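Local coordinates for DNA mismatch repair protein MUTS (Thermus aquaticus, PDB 1EWQ) that takes part in DNA mismatch repair, binding mismatched DNA and showing a weak ATPase activity, at residues 134-139 / 218-223; 143-148 / 168-173; 156-161 / 242-247. One frame throughout, in Å; residues are numbered along the deposited sequence.

Contact 1. Residues 134-139 / 218-223; sequences LAAIAT and RRARGA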
ATOM      1  N   LEU C 134       7.012 -20.158  11.014  1.00 24.76           N
ATOM      2  CA  LEU C 134       5.642 -20.465  11.407  1.00 24.48           C
ATOM      3  C   LEU C 134       5.902 -20.514  12.909  1.00 24.57           C
ATOM      4  O   LEU C 134       6.845 -21.162  13.345  1.00 24.41           O
ATOM      5  CB  LEU C 134       5.199 -21.855  10.937  1.00 23.83           C
ATOM      6  CG  LEU C 134       3.878 -22.360  11.556  1.00 23.64           C
ATOM      7  CD1 LEU C 134       2.733 -21.448  11.171  1.00 22.88           C
ATOM      8  CD2 LEU C 134       3.588 -23.777  11.092  1.00 23.16           C
ATOM      9  N   ALA C 135       5.102 -19.814  13.695  1.00 25.04           N
ATOM     10  CA  ALA C 135       5.285 -19.813  15.135  1.00 25.82           C
ATOM     11  C   ALA C 135       4.045 -20.369  15.831  1.00 26.42           C
ATOM     12  O   ALA C 135       2.933 -20.278  15.305  1.00 26.52           O
ATOM     13  CB  ALA C 135       5.569 -18.390  15.623  1.00 25.50           C
ATOM     14  N   ALA C 136       4.249 -20.954  17.009  1.00 27.17           N
ATOM     15  CA  ALA C 136       3.155 -21.511  17.807  1.00 27.83           C
ATOM     16  C   ALA C 136       3.348 -21.124  19.271  1.00 28.29           C
ATOM     17  O   ALA C 136       4.443 -21.271  19.821  1.00 27.96           O
ATOM     18  CB  ALA C 136       3.112 -23.029  17.665  1.00 27.28           C
ATOM     19  N   ILE C 137       2.270 -20.634  19.881  1.00 28.81           N
ATOM     20  CA  ILE C 137       2.245 -20.197  21.274  1.00 29.74           C
ATOM     21  C   ILE C 137       1.179 -20.978  22.056  1.00 30.83           C
ATOM     22  O   ILE C 137       0.027 -21.091  21.616  1.00 30.94           O
ATOM     23  CB  ILE C 137       1.891 -18.685  21.370  1.00 29.69           C
ATOM     24  CG1 ILE C 137       3.006 -17.838  20.736  1.00 29.82           C
ATOM     25  CG2 ILE C 137       1.657 -18.292  22.818  1.00 29.34           C
ATOM     26  CD1 ILE C 137       2.634 -16.373  20.538  1.00 29.30           C
ATOM     27  N   ALA C 138       1.562 -21.508  23.214  1.00 31.64           N
ATOM     28  CA  ALA C 138       0.637 -22.260  24.055  1.00 32.76           C
ATOM     29  C   ALA C 138       0.965 -22.050  25.528  1.00 33.35           C
ATOM     30  O   ALA C 138       1.987 -21.454  25.865  1.00 33.39           O
ATOM     31  CB  ALA C 138       0.704 -23.742  23.712  1.00 32.97           C
ATOM     32  N   THR C 139       0.091 -22.539  26.401  1.00 34.29           N
ATOM     33  CA  THR C 139       0.294 -22.416  27.839  1.00 35.09           C
ATOM     34  C   THR C 139       0.402 -23.794  28.467  1.00 35.59           C
ATOM     35  O   THR C 139       0.124 -24.798  27.824  1.00 35.74           O
ATOM     36  CB  THR C 139      -0.865 -21.675  28.513  1.00 35.26           C
ATOM     37  OG1 THR C 139      -2.072 -22.427  28.341  1.00 35.46           O
ATOM     38  CG2 THR C 139      -1.031 -20.293  27.913  1.00 35.10           C
ATOM     39  N   ARG C 218       5.600 -28.880  24.379  1.00 27.87           N
ATOM     40  CA  ARG C 218       5.158 -30.065  23.660  1.00 27.77           C
ATOM     41  C   ARG C 218       3.905 -29.749  22.856  1.00 27.11           C
ATOM     42  O   ARG C 218       3.687 -30.293  21.776  1.00 27.16           O
ATOM     43  CB  ARG C 218       4.843 -31.203  24.626  1.00 28.16           C
ATOM     44  CG  ARG C 218       6.051 -31.870  25.247  1.00 29.33           C
ATOM     45  CD  ARG C 218       5.644 -33.208  25.841  1.00 30.09           C
ATOM     46  NE  ARG C 218       4.631 -33.066  26.879  1.00 30.72           N
ATOM     47  CZ  ARG C 218       3.587 -33.881  27.015  1.00 30.95           C
ATOM     48  NH1 ARG C 218       3.412 -34.894  26.174  1.00 30.62           N
ATOM     49  NH2 ARG C 218       2.725 -33.693  28.003  1.00 30.54           N
ATOM     50  N   ARG C 219       3.075 -28.866  23.386  1.00 26.53           N
ATOM     51  CA  ARG C 219       1.845 -28.509  22.691  1.00 26.49           C
ATOM     52  C   ARG C 219       2.127 -27.612  21.484  1.00 26.21           C
ATOM     53  O   ARG C 219       1.615 -27.861  20.391  1.00 25.98           O
ATOM     54  CB  ARG C 219       0.875 -27.822  23.654  1.00 25.97           C
ATOM     55  CG  ARG C 219       0.521 -28.698  24.853  1.00 26.25           C
ATOM     56  CD  ARG C 219      -0.452 -27.994  25.770  1.00 26.10           C
ATOM     57  NE  ARG C 219      -1.731 -27.780  25.118  1.00 26.10           N
ATOM     58  CZ  ARG C 219      -2.409 -26.642  25.166  1.00 26.69           C
ATOM     59  NH1 ARG C 219      -1.922 -25.608  25.842  1.00 27.01           N
ATOM     60  NH2 ARG C 219      -3.566 -26.531  24.521  1.00 26.52           N
ATOM     61  N   ALA C 220       2.942 -26.579  21.684  1.00 26.03           N
ATOM     62  CA  ALA C 220       3.278 -25.666  20.595  1.00 26.20           C
ATOM     63  C   ALA C 220       3.949 -26.447  19.466  1.00 26.35           C
ATOM     64  O   ALA C 220       3.609 -26.275  18.292  1.00 26.27           O
ATOM     65  CB  ALA C 220       4.208 -24.564  21.098  1.00 26.33           C
ATOM     66  N   ARG C 221       4.891 -27.314  19.835  1.00 26.22           N
ATOM     67  CA  ARG C 221       5.614 -28.132  18.876  1.00 26.56           C
ATOM     68  C   ARG C 221       4.619 -29.024  18.124  1.00 26.79           C
ATOM     69  O   ARG C 221       4.695 -29.171  16.891  1.00 27.04           O
ATOM     70  CB  ARG C 221       6.656 -28.965  19.625  1.00 27.23           C
ATOM     71  CG  ARG C 221       7.660 -29.718  18.770  1.00 28.00           C
ATOM     72  CD  ARG C 221       8.877 -30.120  19.608  1.00 28.24           C
ATOM     73  NE  ARG C 221       8.490 -31.027  20.680  1.00 29.35           N
ATOM     74  CZ  ARG C 221       9.102 -31.114  21.855  1.00 29.89           C
ATOM     75  NH1 ARG C 221      10.145 -30.346  22.132  1.00 30.13           N
ATOM     76  NH2 ARG C 221       8.669 -31.981  22.760  1.00 30.70           N
ATOM     77  N   GLY C 222       3.676 -29.603  18.861  1.00 26.39           N
ATOM     78  CA  GLY C 222       2.680 -30.456  18.239  1.00 25.98           C
ATOM     79  C   GLY C 222       1.910 -29.671  17.199  1.00 25.77           C
ATOM     80  O   GLY C 222       1.641 -30.159  16.093  1.00 25.69           O
ATOM     81  N   ALA C 223       1.565 -28.437  17.555  1.00 25.50           N
ATOM     82  CA  ALA C 223       0.829 -27.568  16.651  1.00 25.50           C
ATOM     83  C   ALA C 223       1.616 -27.321  15.368  1.00 25.73           C
ATOM     84  O   ALA C 223       1.068 -27.427  14.270  1.00 25.57           O
ATOM     85  CB  ALA C 223       0.517 -26.246  17.334  1.00 24.86           C
TER

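Contact 2. Residues 143-148 / 168-173; sequences WGLAFL and DELFRH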
ATOM      1  N   TRP C 143       4.855 -20.075  29.384  1.00 35.24           N
ATOM      2  CA  TRP C 143       4.470 -19.774  28.012  1.00 33.98           C
ATOM      3  C   TRP C 143       5.372 -20.529  27.030  1.00 32.82           C
ATOM      4  O   TRP C 143       6.576 -20.262  26.947  1.00 32.79           O
ATOM      5  CB  TRP C 143       4.554 -18.270  27.728  1.00 34.29           C
ATOM      6  CG  TRP C 143       3.584 -17.425  28.519  1.00 34.94           C
ATOM      7  CD1 TRP C 143       3.787 -16.886  29.756  1.00 35.12           C
ATOM      8  CD2 TRP C 143       2.269 -17.016  28.116  1.00 35.30           C
ATOM      9  NE1 TRP C 143       2.683 -16.162  30.147  1.00 35.49           N
ATOM     10  CE2 TRP C 143       1.737 -16.226  29.161  1.00 35.46           C
ATOM     11  CE3 TRP C 143       1.487 -17.240  26.973  1.00 35.91           C
ATOM     12  CZ2 TRP C 143       0.459 -15.659  29.099  1.00 35.63           C
ATOM     13  CZ3 TRP C 143       0.208 -16.675  26.912  1.00 36.04           C
ATOM     14  CH2 TRP C 143      -0.288 -15.893  27.971  1.00 35.79           C
ATOM     15  N   GLY C 144       4.787 -21.475  26.296  1.00 31.06           N
ATOM     16  CA  GLY C 144       5.541 -22.239  25.320  1.00 29.06           C
ATOM     17  C   GLY C 144       5.538 -21.526  23.978  1.00 27.84           C
ATOM     18  O   GLY C 144       4.492 -21.118  23.494  1.00 27.51           O
ATOM     19  N   LEU C 145       6.714 -21.378  23.379  1.00 26.83           N
ATOM     20  CA  LEU C 145       6.854 -20.694  22.096  1.00 25.77           C
ATOM     21  C   LEU C 145       7.770 -21.555  21.231  1.00 25.13           C
ATOM     22  O   LEU C 145       8.886 -21.886  21.648  1.00 24.75           O
ATOM     23  CB  LEU C 145       7.507 -19.328  22.321  1.00 25.77           C
ATOM     24  CG  LEU C 145       7.377 -18.150  21.343  1.00 25.68           C
ATOM     25  CD1 LEU C 145       8.680 -17.362  21.381  1.00 25.34           C
ATOM     26  CD2 LEU C 145       7.075 -18.608  19.947  1.00 25.39           C
ATOM     27  N   ALA C 146       7.303 -21.927  20.040  1.00 24.46           N
ATOM     28  CA  ALA C 146       8.111 -22.746  19.138  1.00 23.78           C
ATOM     29  C   ALA C 146       8.040 -22.229  17.713  1.00 23.63           C
ATOM     30  O   ALA C 146       7.024 -21.695  17.279  1.00 23.95           O
ATOM     31  CB  ALA C 146       7.667 -24.203  19.189  1.00 23.23           C
ATOM     32  N   PHE C 147       9.141 -22.386  16.990  1.00 22.80           N
ATOM     33  CA  PHE C 147       9.224 -21.936  15.616  1.00 22.39           C
ATOM     34  C   PHE C 147       9.616 -23.079  14.697  1.00 22.56           C
ATOM     35  O   PHE C 147      10.301 -24.020  15.099  1.00 22.61           O
ATOM     36  CB  PHE C 147      10.279 -20.834  15.464  1.00 21.48           C
ATOM     37  CG  PHE C 147      10.015 -19.616  16.290  1.00 20.66           C
ATOM     38  CD1 PHE C 147      10.645 -19.443  17.505  1.00 20.39           C
ATOM     39  CD2 PHE C 147       9.131 -18.635  15.845  1.00 20.22           C
ATOM     40  CE1 PHE C 147      10.403 -18.304  18.281  1.00 20.34           C
ATOM     41  CE2 PHE C 147       8.885 -17.502  16.608  1.00 20.23           C
ATOM     42  CZ  PHE C 147       9.523 -17.337  17.829  1.00 20.37           C
ATOM     43  N   LEU C 148       9.175 -22.976  13.456  1.00 22.82           N
ATOM     44  CA  LEU C 148       9.513 -23.951  12.435  1.00 23.31           C
ATOM     45  C   LEU C 148       9.668 -23.195  11.129  1.00 23.65           C
ATOM     46  O   LEU C 148       8.826 -22.366  10.787  1.00 22.99           O
ATOM     47  CB  LEU C 148       8.415 -25.010  12.260  1.00 23.27           C
ATOM     48  CG  LEU C 148       8.635 -25.951  11.062  1.00 23.91           C
ATOM     49  CD1 LEU C 148       9.929 -26.772  11.257  1.00 23.77           C
ATOM     50  CD2 LEU C 148       7.434 -26.896  10.912  1.00 23.95           C
ATOM     51  N   ASP C 168       8.292 -10.516  23.430  1.00 28.67           N
ATOM     52  CA  ASP C 168       9.597 -10.096  22.928  1.00 28.38           C
ATOM     53  C   ASP C 168      10.280 -11.188  22.121  1.00 27.83           C
ATOM     54  O   ASP C 168      10.895 -10.909  21.098  1.00 27.40           O
ATOM     55  CB  ASP C 168      10.532  -9.673  24.062  1.00 28.18           C
ATOM     56  CG  ASP C 168      10.231  -8.289  24.581  1.00 28.08           C
ATOM     57  OD1 ASP C 168       9.715  -7.456  23.810  1.00 28.14           O
ATOM     58  OD2 ASP C 168      10.534  -8.029  25.760  1.00 28.18           O
ATOM     59  N   GLU C 169      10.184 -12.430  22.588  1.00 27.75           N
ATOM     60  CA  GLU C 169      10.807 -13.538  21.876  1.00 27.44           C
ATOM     61  C   GLU C 169      10.161 -13.688  20.518  1.00 26.99           C
ATOM     62  O   GLU C 169      10.829 -13.971  19.530  1.00 26.35           O
ATOM     63  CB  GLU C 169      10.655 -14.860  22.638  1.00 27.42           C
ATOM     64  CG  GLU C 169      11.865 -15.272  23.434  1.00 27.95           C
ATOM     65  CD  GLU C 169      13.161 -15.237  22.634  1.00 27.90           C
ATOM     66  OE1 GLU C 169      13.350 -16.046  21.708  1.00 27.95           O
ATOM     67  OE2 GLU C 169      13.996 -14.379  22.944  1.00 28.77           O
ATOM     68  N   LEU C 170       8.850 -13.498  20.482  1.00 27.08           N
ATOM     69  CA  LEU C 170       8.094 -13.619  19.243  1.00 27.28           C
ATOM     70  C   LEU C 170       8.507 -12.508  18.276  1.00 26.95           C
ATOM     71  O   LEU C 170       8.800 -12.767  17.110  1.00 26.76           O
ATOM     72  CB  LEU C 170       6.586 -13.546  19.544  1.00 28.03           C
ATOM     73  CG  LEU C 170       5.534 -13.868  18.464  1.00 28.45           C
ATOM     74  CD1 LEU C 170       5.683 -12.911  17.310  1.00 29.27           C
ATOM     75  CD2 LEU C 170       5.691 -15.291  17.985  1.00 28.31           C
ATOM     76  N   PHE C 171       8.562 -11.274  18.767  1.00 26.44           N
ATOM     77  CA  PHE C 171       8.927 -10.151  17.911  1.00 26.07           C
ATOM     78  C   PHE C 171      10.314 -10.253  17.266  1.00 26.04           C
ATOM     79  O   PHE C 171      10.461  -9.992  16.074  1.00 25.93           O
ATOM     80  CB  PHE C 171       8.857  -8.842  18.677  1.00 26.00           C
ATOM     81  CG  PHE C 171       9.094  -7.652  17.818  1.00 26.03           C
ATOM     82  CD1 PHE C 171       8.051  -7.090  17.096  1.00 26.04           C
ATOM     83  CD2 PHE C 171      10.371  -7.122  17.680  1.00 26.04           C
ATOM     84  CE1 PHE C 171       8.274  -6.020  16.247  1.00 26.04           C
ATOM     85  CE2 PHE C 171      10.604  -6.046  16.825  1.00 26.25           C
ATOM     86  CZ  PHE C 171       9.558  -5.497  16.110  1.00 25.65           C
ATOM     87  N   ARG C 172      11.332 -10.613  18.041  1.00 25.75           N
ATOM     88  CA  ARG C 172      12.667 -10.714  17.464  1.00 26.25           C
ATOM     89  C   ARG C 172      12.727 -11.735  16.317  1.00 25.92           C
ATOM     90  O   ARG C 172      13.642 -11.694  15.506  1.00 26.17           O
ATOM     91  CB  ARG C 172      13.723 -11.046  18.544  1.00 26.82           C
ATOM     92  CG  ARG C 172      13.244 -11.972  19.650  1.00 27.71           C
ATOM     93  CD  ARG C 172      14.357 -12.619  20.506  1.00 28.63           C
ATOM     94  NE  ARG C 172      15.564 -11.810  20.710  1.00 29.21           N
ATOM     95  CZ  ARG C 172      16.360 -11.924  21.775  1.00 29.63           C
ATOM     96  NH1 ARG C 172      16.061 -12.801  22.732  1.00 29.89           N
ATOM     97  NH2 ARG C 172      17.468 -11.193  21.883  1.00 28.10           N
ATOM     98  N   HIS C 173      11.756 -12.642  16.240  1.00 25.53           N
ATOM     99  CA  HIS C 173      11.751 -13.636  15.165  1.00 25.42           C
ATOM    100  C   HIS C 173      10.896 -13.226  13.982  1.00 25.97           C
ATOM    101  O   HIS C 173      11.013 -13.805  12.909  1.00 26.04           O
ATOM    102  CB  HIS C 173      11.270 -14.992  15.678  1.00 24.91           C
ATOM    103  CG  HIS C 173      12.242 -15.670  16.593  1.00 23.90           C
ATOM    104  ND1 HIS C 173      13.258 -16.482  16.133  1.00 23.93           N
ATOM    105  CD2 HIS C 173      12.376 -15.625  17.937  1.00 23.03           C
ATOM    106  CE1 HIS C 173      13.975 -16.907  17.158  1.00 23.32           C
ATOM    107  NE2 HIS C 173      13.460 -16.400  18.264  1.00 23.56           N
TER

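Contact 3. Residues 156-161 / 242-247; sequences KGTVLK and RFYDPG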
ATOM      1  N   LYS C 156      12.874 -25.024  16.512  1.00 23.79           N
ATOM      2  CA  LYS C 156      13.290 -24.626  17.847  1.00 23.80           C
ATOM      3  C   LYS C 156      12.179 -24.008  18.697  1.00 24.01           C
ATOM      4  O   LYS C 156      11.124 -23.599  18.192  1.00 24.13           O
ATOM      5  CB  LYS C 156      14.452 -23.629  17.751  1.00 23.64           C
ATOM      6  CG  LYS C 156      14.137 -22.398  16.913  1.00 23.67           C
ATOM      7  CD  LYS C 156      15.199 -21.328  17.052  1.00 23.92           C
ATOM      8  CE  LYS C 156      14.854 -20.095  16.238  1.00 23.51           C
ATOM      9  NZ  LYS C 156      15.894 -19.028  16.423  1.00 23.97           N
ATOM     10  N   GLY C 157      12.431 -23.931  19.998  1.00 23.85           N
ATOM     11  CA  GLY C 157      11.443 -23.363  20.888  1.00 24.03           C
ATOM     12  C   GLY C 157      11.980 -23.197  22.283  1.00 24.60           C
ATOM     13  O   GLY C 157      13.072 -23.661  22.599  1.00 24.37           O
ATOM     14  N   THR C 158      11.192 -22.542  23.124  1.00 25.30           N
ATOM     15  CA  THR C 158      11.582 -22.298  24.497  1.00 26.10           C
ATOM     16  C   THR C 158      10.352 -22.024  25.357  1.00 27.12           C
ATOM     17  O   THR C 158       9.229 -21.952  24.861  1.00 27.50           O
ATOM     18  CB  THR C 158      12.539 -21.080  24.579  1.00 25.79           C
ATOM     19  OG1 THR C 158      13.010 -20.929  25.923  1.00 25.34           O
ATOM     20  CG2 THR C 158      11.820 -19.811  24.166  1.00 25.07           C
ATOM     21  N   VAL C 159      10.565 -21.891  26.656  1.00 28.40           N
ATOM     22  CA  VAL C 159       9.474 -21.585  27.555  1.00 29.76           C
ATOM     23  C   VAL C 159       9.854 -20.277  28.222  1.00 30.91           C
ATOM     24  O   VAL C 159      11.025 -20.046  28.517  1.00 31.37           O
ATOM     25  CB  VAL C 159       9.274 -22.685  28.624  1.00 29.73           C
ATOM     26  CG1 VAL C 159       8.223 -22.241  29.631  1.00 29.83           C
ATOM     27  CG2 VAL C 159       8.824 -23.977  27.965  1.00 29.19           C
ATOM     28  N   LEU C 160       8.873 -19.406  28.421  1.00 31.90           N
ATOM     29  CA  LEU C 160       9.122 -18.123  29.056  1.00 33.03           C
ATOM     30  C   LEU C 160       8.189 -17.990  30.245  1.00 33.94           C
ATOM     31  O   LEU C 160       7.105 -18.566  30.253  1.00 34.02           O
ATOM     32  CB  LEU C 160       8.898 -16.992  28.057  1.00 32.99           C
ATOM     33  CG  LEU C 160       9.824 -17.176  26.857  1.00 33.23           C
ATOM     34  CD1 LEU C 160       9.005 -17.589  25.646  1.00 32.96           C
ATOM     35  CD2 LEU C 160      10.594 -15.906  26.594  1.00 33.07           C
ATOM     36  N   LYS C 161       8.616 -17.236  31.251  1.00 35.09           N
ATOM     37  CA  LYS C 161       7.828 -17.063  32.467  1.00 36.14           C
ATOM     38  C   LYS C 161       6.736 -16.018  32.395  1.00 36.59           C
ATOM     39  O   LYS C 161       5.689 -16.171  33.027  1.00 37.05           O
ATOM     40  CB  LYS C 161       8.755 -16.747  33.637  1.00 36.51           C
ATOM     41  CG  LYS C 161      10.118 -16.245  33.203  1.00 37.72           C
ATOM     42  CD  LYS C 161      10.017 -14.975  32.357  1.00 38.28           C
ATOM     43  CE  LYS C 161      11.132 -14.970  31.334  1.00 38.44           C
ATOM     44  NZ  LYS C 161      11.093 -16.266  30.618  1.00 38.23           N
ATOM     45  N   ARG C 242      15.537 -27.729  18.875  1.00 28.64           N
ATOM     46  CA  ARG C 242      16.338 -27.027  19.859  1.00 28.67           C
ATOM     47  C   ARG C 242      15.507 -26.336  20.926  1.00 28.14           C
ATOM     48  O   ARG C 242      14.752 -25.404  20.647  1.00 28.02           O
ATOM     49  CB  ARG C 242      17.231 -25.991  19.192  1.00 29.82           C
ATOM     50  CG  ARG C 242      18.415 -26.577  18.459  1.00 31.51           C
ATOM     51  CD  ARG C 242      19.587 -25.620  18.564  1.00 32.68           C
ATOM     52  NE  ARG C 242      19.266 -24.332  17.972  1.00 33.67           N
ATOM     53  CZ  ARG C 242      19.457 -23.158  18.568  1.00 33.92           C
ATOM     54  NH1 ARG C 242      19.973 -23.102  19.790  1.00 33.67           N
ATOM     55  NH2 ARG C 242      19.135 -22.038  17.934  1.00 33.76           N
ATOM     56  N   PHE C 243      15.653 -26.811  22.152  1.00 27.58           N
ATOM     57  CA  PHE C 243      14.981 -26.225  23.298  1.00 27.37           C
ATOM     58  C   PHE C 243      16.061 -25.279  23.823  1.00 27.21           C
ATOM     59  O   PHE C 243      16.969 -25.706  24.544  1.00 27.53           O
ATOM     60  CB  PHE C 243      14.671 -27.319  24.322  1.00 27.50           C
ATOM     61  CG  PHE C 243      13.970 -26.829  25.556  1.00 27.62           C
ATOM     62  CD1 PHE C 243      13.807 -27.677  26.652  1.00 27.70           C
ATOM     63  CD2 PHE C 243      13.482 -25.529  25.637  1.00 27.50           C
ATOM     64  CE1 PHE C 243      13.174 -27.236  27.802  1.00 27.52           C
ATOM     65  CE2 PHE C 243      12.848 -25.078  26.780  1.00 27.37           C
ATOM     66  CZ  PHE C 243      12.692 -25.931  27.868  1.00 27.66           C
ATOM     67  N   TYR C 244      15.989 -24.007  23.437  1.00 26.87           N
ATOM     68  CA  TYR C 244      17.003 -23.040  23.846  1.00 26.69           C
ATOM     69  C   TYR C 244      16.631 -22.173  25.046  1.00 26.92           C
ATOM     70  O   TYR C 244      15.535 -22.286  25.602  1.00 26.75           O
ATOM     71  CB  TYR C 244      17.385 -22.152  22.649  1.00 26.74           C
ATOM     72  CG  TYR C 244      16.295 -21.213  22.175  1.00 26.19           C
ATOM     73  CD1 TYR C 244      16.255 -19.892  22.613  1.00 26.08           C
ATOM     74  CD2 TYR C 244      15.294 -21.649  21.294  1.00 26.22           C
ATOM     75  CE1 TYR C 244      15.254 -19.021  22.193  1.00 25.84           C
ATOM     76  CE2 TYR C 244      14.280 -20.784  20.868  1.00 25.54           C
ATOM     77  CZ  TYR C 244      14.276 -19.474  21.325  1.00 25.82           C
ATOM     78  OH  TYR C 244      13.308 -18.601  20.915  1.00 25.98           O
ATOM     79  N   ASP C 245      17.568 -21.318  25.444  1.00 26.75           N
ATOM     80  CA  ASP C 245      17.368 -20.422  26.569  1.00 27.18           C
ATOM     81  C   ASP C 245      17.707 -18.988  26.183  1.00 27.10           C
ATOM     82  O   ASP C 245      18.871 -18.650  25.993  1.00 27.03           O
ATOM     83  CB  ASP C 245      18.242 -20.856  27.743  1.00 27.37           C
ATOM     84  CG  ASP C 245      18.087 -19.952  28.950  1.00 27.90           C
ATOM     85  OD1 ASP C 245      17.225 -19.036  28.933  1.00 27.81           O
ATOM     86  OD2 ASP C 245      18.835 -20.167  29.925  1.00 28.67           O
ATOM     87  N   PRO C 246      16.685 -18.123  26.065  1.00 27.14           N
ATOM     88  CA  PRO C 246      16.915 -16.721  25.698  1.00 26.83           C
ATOM     89  C   PRO C 246      17.745 -16.000  26.753  1.00 26.32           C
ATOM     90  O   PRO C 246      18.428 -15.019  26.461  1.00 26.41           O
ATOM     91  CB  PRO C 246      15.500 -16.162  25.564  1.00 27.02           C
ATOM     92  CG  PRO C 246      14.711 -17.008  26.532  1.00 27.41           C
ATOM     93  CD  PRO C 246      15.251 -18.388  26.260  1.00 27.15           C
ATOM     94  N   GLY C 247      17.705 -16.517  27.975  1.00 26.21           N
ATOM     95  CA  GLY C 247      18.469 -15.915  29.052  1.00 25.86           C
ATOM     96  C   GLY C 247      19.964 -16.085  28.849  1.00 25.85           C
ATOM     97  O   GLY C 247      20.765 -15.439  29.519  1.00 26.30           O
TER

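Contact 1. Residues 134-139 / 218-223
Ala136 and Ala220 meet methyl to methyl, CB to CB at 3.9 Å, and each methyl also rests on the partner's backbone: Ala136 CB lies 3.3 Å from Ala220 O. With nothing larger between them, strand 134-139 and this part of helix 215-232 approach to 7.1 Å between axes. Ala223, one turn further along the helix, sets its CB 4.1 Å from Ala136 CB, while Ala138 CB lies against CB and NH1 of Arg219. The polar tie is at the end of the strand segment, where Arg219 NH1 donates to Thr139 O over 3.0 Å. The acceptor lies in the guanidinium plane, but the N-H...O angle of 142° makes the bond a bent one. A turn at chi3 (65°) takes NE of Arg219 off the extended course of the chain. In the next shell Glu183 grips both residues, forming a salt bridge to Arg219 NH2 and a hydrogen bond to Thr139 OG1, and Leu224 adds a larger apolar group beside Ala136. Contact chemistry is thus divided: alanine methyls permit close apposition of helix and sheet, and at their border a guanidinium held by a carbonyl and a carboxylate is probably kept in one orientation, its charge balanced by Glu183.

Contact 2. Residues 143-148 / 168-173
Phe147 lays one face of its ring on one face of the His173 imidazole, the two centroids 4.0 Å apart. The stack is face-to-face but inclined, its planes at 30°, and it is offset: His173 CG lies over the phenyl face, displaced from the centre toward the rim. There it comes to 3.4 Å from Phe147 CZ, and His173 CB bears on CE2 and CZ of the same ring. Beside the stack, Leu170 CD2 touches both Phe147 CE2 and Leu145 CD2, each at 4.1 Å. The two leucine side chains cross at about a right angle. The other branch of Leu145 presses CD1 to 3.4 Å from Glu169 CB, a snug fit.

The polar groups of the helix bear only lightly on the histidine. His173 NE2 gives a weak hydrogen bond, 3.5 Å long, to Glu169 OE1, whose stronger partner is Tyr244 OH. Glu169 OE2 is taken by a salt bridge from Arg172 NH1 at 2.6 Å, in the guanidinium plane and nearly straight (164°), so the carboxylate is gripped at both oxygens. This salt bridge probably offsets much of the charge on Glu169. Tyr133 meets His173 edge-to-face and also touches Phe147, adding a third ring to the cluster.

Helix 163-173 runs almost parallel to strand 143-149, 14° between the short segments, and covers the sheet face that carries Leu145 and Phe147. Ala146 and Leu148 point instead to helix 215-232. A mixed sheet with helices on both faces, its first three strands antiparallel neighbours followed by this helix, is characteristic of the RNase H-like fold of MutS domain II.

Contact 3. Residues 156-161 / 242-247
Gly157 N donates to Arg242 O at 2.8 Å and Gly157 O accepts from Tyr244 N at 3.1 Å, so one glycine reaches both sides of Phe243 in a parallel ladder. Beyond the ladder, Thr158 OG1 donates to Tyr244 O over 2.9 Å, approaching from above the carbonyl plane (36° out of it). That hydroxyl gets there because OG1 stands anti to the backbone N (chi1 -175°). Pairing of this kind places strand 242-243 as an outermost strand of the RNase H-like sheet of domain II, beside strand 154-160. On the face carrying Lys156 and Arg242 these two side chains run side by side, their CB atoms 3.9 Å apart. The Tyr244 ring lies across Thr158, whose CB sits over the ring centre in a CH-pi contact, 4.0 Å from the centroid, while the phenol OH of Tyr244 bonds to Glu169 of helix 163-173. An alanine in place of Tyr244 would probably leave Thr158 CB and CG2 facing a gap and deprive Glu169 of its phenolic partner. Phe243 instead offers an edge, CE2 lying 3.8 Å from Thr158 CA. Further along, Pro246 CD meets Thr158 OG1 tip to tip at 3.4 Å, and Pro246 CG reaches Leu160 CD2.

All three contacts belong to one mixed sheet, in which strands 134-139, 143-149, 154-160 and 242-243 are successive neighbours. Their centres lie about 10 Å apart for contacts 1 and 2, 8 Å for contacts 2 and 3, and 12 Å for contacts 1 and 3. Contacts 1 and 2 place helices 215-232 and 163-173 on opposite faces of the sheet, and contact 3 extends its edge. Along the chain, contact 2 is nested within the loop closed by contact 1, whereas contact 3 crosses both, so distant parts of the sequence are interlocked in a single domain core. The nearest atoms of the three contacts lie about 31 to 39 Å from the bound DNA, consistent with a connecting part of the repair protein.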